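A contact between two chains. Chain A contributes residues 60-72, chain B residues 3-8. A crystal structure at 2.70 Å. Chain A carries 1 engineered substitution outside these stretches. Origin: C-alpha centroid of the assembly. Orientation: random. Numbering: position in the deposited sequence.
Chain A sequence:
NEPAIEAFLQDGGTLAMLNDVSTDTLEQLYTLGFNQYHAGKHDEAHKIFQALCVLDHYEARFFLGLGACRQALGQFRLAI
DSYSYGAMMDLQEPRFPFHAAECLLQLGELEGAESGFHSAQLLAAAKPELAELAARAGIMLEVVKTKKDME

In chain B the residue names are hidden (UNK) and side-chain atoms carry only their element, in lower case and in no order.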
# COMPACT_ATOMS: atom_id res chain seq x y z
N ALA A 60 -2.42 -1.56 8.43
CA ALA A 60 -2.06 -0.16 8.27
C ALA A 60 -0.70 0.16 8.81
O ALA A 60 0.01 0.98 8.24
CB ALA A 60 -3.08 0.72 8.94
N ARG A 61 -0.30 -0.43 9.93
CA ARG A 61 0.96 0.02 10.56
C ARG A 61 2.19 -0.40 9.77
O ARG A 61 3.17 0.34 9.72
CB ARG A 61 1.04 -0.38 12.02
CG ARG A 61 1.49 -1.79 12.25
CD ARG A 61 1.20 -2.26 13.67
NE ARG A 61 0.98 -3.70 13.63
CZ ARG A 61 1.71 -4.63 14.25
NH1 ARG A 61 2.72 -4.30 15.03
NH2 ARG A 61 1.39 -5.90 14.07
N PHE A 62 2.12 -1.52 9.06
CA PHE A 62 3.20 -1.83 8.07
C PHE A 62 3.25 -0.75 6.98
O PHE A 62 4.33 -0.36 6.55
CB PHE A 62 3.01 -3.21 7.42
CG PHE A 62 2.92 -4.36 8.41
CD1 PHE A 62 3.21 -4.17 9.75
CD2 PHE A 62 2.56 -5.62 7.98
CE1 PHE A 62 3.15 -5.23 10.64
CE2 PHE A 62 2.48 -6.69 8.88
CZ PHE A 62 2.78 -6.50 10.21
N PHE A 63 2.10 -0.22 6.58
CA PHE A 63 2.07 0.90 5.64
C PHE A 63 2.48 2.20 6.25
O PHE A 63 3.09 3.02 5.61
CB PHE A 63 0.71 0.96 4.93
CG PHE A 63 0.51 -0.23 4.05
CD1 PHE A 63 1.09 -0.26 2.74
CD2 PHE A 63 -0.08 -1.36 4.53
CE1 PHE A 63 0.98 -1.38 1.94
CE2 PHE A 63 -0.21 -2.49 3.71
CZ PHE A 63 0.32 -2.50 2.41
N LEU A 64 2.20 2.38 7.53
CA LEU A 64 2.73 3.54 8.21
C LEU A 64 4.27 3.47 8.21
O LEU A 64 4.95 4.44 7.88
CB LEU A 64 2.17 3.61 9.65
CG LEU A 64 2.65 4.83 10.42
CD1 LEU A 64 2.11 6.11 9.81
CD2 LEU A 64 2.18 4.72 11.84
N GLY A 65 4.81 2.31 8.60
CA GLY A 65 6.26 2.13 8.64
C GLY A 65 6.90 2.32 7.27
O GLY A 65 7.84 3.12 7.10
N LEU A 66 6.32 1.66 6.29
CA LEU A 66 6.79 1.82 4.93
C LEU A 66 6.89 3.30 4.58
O LEU A 66 7.89 3.79 4.01
CB LEU A 66 5.88 1.10 3.93
CG LEU A 66 6.35 1.03 2.47
CD1 LEU A 66 7.60 0.17 2.29
CD2 LEU A 66 5.23 0.47 1.61
N GLY A 67 5.83 4.03 4.93
CA GLY A 67 5.75 5.45 4.55
C GLY A 67 6.72 6.31 5.29
O GLY A 67 7.29 7.22 4.71
N ALA A 68 6.92 6.01 6.57
CA ALA A 68 7.87 6.73 7.36
C ALA A 68 9.30 6.52 6.83
O ALA A 68 10.06 7.46 6.77
CB ALA A 68 7.77 6.31 8.80
N CYS A 69 9.67 5.29 6.46
CA CYS A 69 10.99 5.07 5.86
C CYS A 69 11.18 5.89 4.60
O CYS A 69 12.20 6.52 4.40
CB CYS A 69 11.20 3.60 5.53
SG CYS A 69 11.25 2.56 7.00
N ARG A 70 10.17 5.88 3.74
CA ARG A 70 10.24 6.59 2.47
C ARG A 70 10.40 8.09 2.68
O ARG A 70 11.21 8.73 2.02
CB ARG A 70 8.98 6.31 1.65
CG ARG A 70 9.11 5.31 0.54
CD ARG A 70 7.70 4.82 0.41
NE ARG A 70 7.28 3.48 0.06
CZ ARG A 70 7.35 2.95 -1.13
NH1 ARG A 70 8.03 3.56 -2.05
NH2 ARG A 70 6.86 1.77 -1.36
N GLN A 71 9.66 8.66 3.61
CA GLN A 71 9.73 10.08 3.89
C GLN A 71 11.14 10.43 4.40
O GLN A 71 11.79 11.33 3.87
CB GLN A 71 8.68 10.46 4.94
CG GLN A 71 8.48 11.94 5.23
CD GLN A 71 7.28 12.21 6.15
OE1 GLN A 71 6.46 11.32 6.44
NE2 GLN A 71 7.15 13.44 6.59
N ALA A 72 11.64 9.71 5.38
CA ALA A 72 12.99 9.94 5.84
C ALA A 72 14.04 9.89 4.73
O ALA A 72 14.96 10.68 4.76
CB ALA A 72 13.38 8.92 6.91
N UNK B 3 10.69 11.55 12.75
CA UNK B 3 9.52 12.19 12.13
C UNK B 3 8.21 11.48 12.45
O UNK B 3 7.22 12.14 12.79
N UNK B 4 8.17 10.15 12.34
CA UNK B 4 6.92 9.42 12.55
C UNK B 4 6.95 8.53 13.79
O UNK B 4 7.91 7.79 14.03
c UNK B 4 5.08 8.03 11.49
c UNK B 4 6.51 9.47 10.06
c UNK B 4 6.49 8.59 11.31
N UNK B 5 5.87 8.64 14.57
CA UNK B 5 5.65 7.78 15.72
C UNK B 5 4.98 6.52 15.22
O UNK B 5 3.80 6.53 14.90
c UNK B 5 5.36 9.63 17.41
c UNK B 5 4.27 7.43 17.80
c UNK B 5 4.70 8.44 16.76
N UNK B 6 5.74 5.44 15.17
CA UNK B 6 5.17 4.15 14.84
C UNK B 6 4.67 3.50 16.12
O UNK B 6 5.30 3.67 17.18
c UNK B 6 7.04 3.83 13.10
c UNK B 6 6.12 4.10 11.93
c UNK B 6 8.10 2.83 12.73
c UNK B 6 6.24 3.25 14.25
N UNK B 7 3.59 2.70 16.04
CA UNK B 7 3.16 1.99 17.26
C UNK B 7 4.22 1.04 17.74
O UNK B 7 4.97 0.51 16.93
c UNK B 7 1.91 1.23 16.81
c UNK B 7 2.58 2.57 14.98
c UNK B 7 1.89 1.28 15.34
N UNK B 8 4.25 0.83 19.05
CA UNK B 8 5.28 -0.02 19.68
C UNK B 8 5.05 -1.47 19.38
O UNK B 8 3.91 -1.89 19.29
n UNK B 8 7.96 0.33 22.21
c UNK B 8 7.40 1.47 21.75
c UNK B 8 5.31 0.16 21.19
o UNK B 8 8.07 2.43 21.39
c UNK B 8 5.88 1.51 21.61

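Position 3 of chain B has backbone atoms and nothing more, and it makes no contact with the helix of chain A. It is Gly3(B). A CB here would point toward that helix and would find room.

Position 4 carries three carbons, one bonded to CA and bearing the other two. One of the terminal carbons lies 3.6 Å from CB of Ala68(A), and the other lies 3.9 Å from CD1 of Leu64(A). A fork directly at CB, made of carbon alone, identifies Val4(B). Its CA-to-CB bond points toward the helix, and the short, branched side chain places a methyl group against each of these two residues, one helical turn apart. CG2 also comes within 4.1 Å of OE1 of Gln71(A).

Position 5 shows the same pattern, three carbons with the branch at CB. Its backbone O lies 3.9 Å from CD2 of Leu64(A), while the side chain meets nothing on chain A. This is Val5(B). Its CA-to-CB bond points away from the helix, and the nearest approach of its side chain is 6.7 Å, from CB of Val5(B) to CD2 of Leu64(A). The geometry asks little of this exposed side chain, since the backbone makes the contact.

Position 6 has four carbons, forked at the second. One terminal carbon is 3.8 Å from CA of Gly65(A) and 3.9 Å from CG of Leu64(A). The fork one atom beyond CB marks Leu6(B). Its CA-to-CB bond points sideways, but the longer side chain brings its end nearer, and CD2 rests on the helix backbone where Gly65(A) has no side chain.

At position 7, three carbons close a ring onto the backbone N. One ring carbon is 3.8 Å from CD2 of Leu64(A), and another is 3.8 Å from CB of Arg61(A). Such a ring means Pro7(B), and these atoms are CD and CG; the compact ring meets the aliphatic base of the arginine.

Position 8 has three carbons in a chain, the third carrying one oxygen and one nitrogen, and its side chain touches nothing on chain A. The amide makes it Gln8(B). Its CA-to-CB bond points away from the helix, and a polar amide suits this exposed place.

The contact works by apolar packing, with no hydrogen bond between the stretches. The extended peptide runs along the helix in the opposite direction, Val4(B) near Ala68(A) and Pro7(B) near Arg61(A). Leu64(A) touches four consecutive residues, from Val4(B) to Pro7(B), and so ties the contact together.

Chain B (3-8) GVVLPQ
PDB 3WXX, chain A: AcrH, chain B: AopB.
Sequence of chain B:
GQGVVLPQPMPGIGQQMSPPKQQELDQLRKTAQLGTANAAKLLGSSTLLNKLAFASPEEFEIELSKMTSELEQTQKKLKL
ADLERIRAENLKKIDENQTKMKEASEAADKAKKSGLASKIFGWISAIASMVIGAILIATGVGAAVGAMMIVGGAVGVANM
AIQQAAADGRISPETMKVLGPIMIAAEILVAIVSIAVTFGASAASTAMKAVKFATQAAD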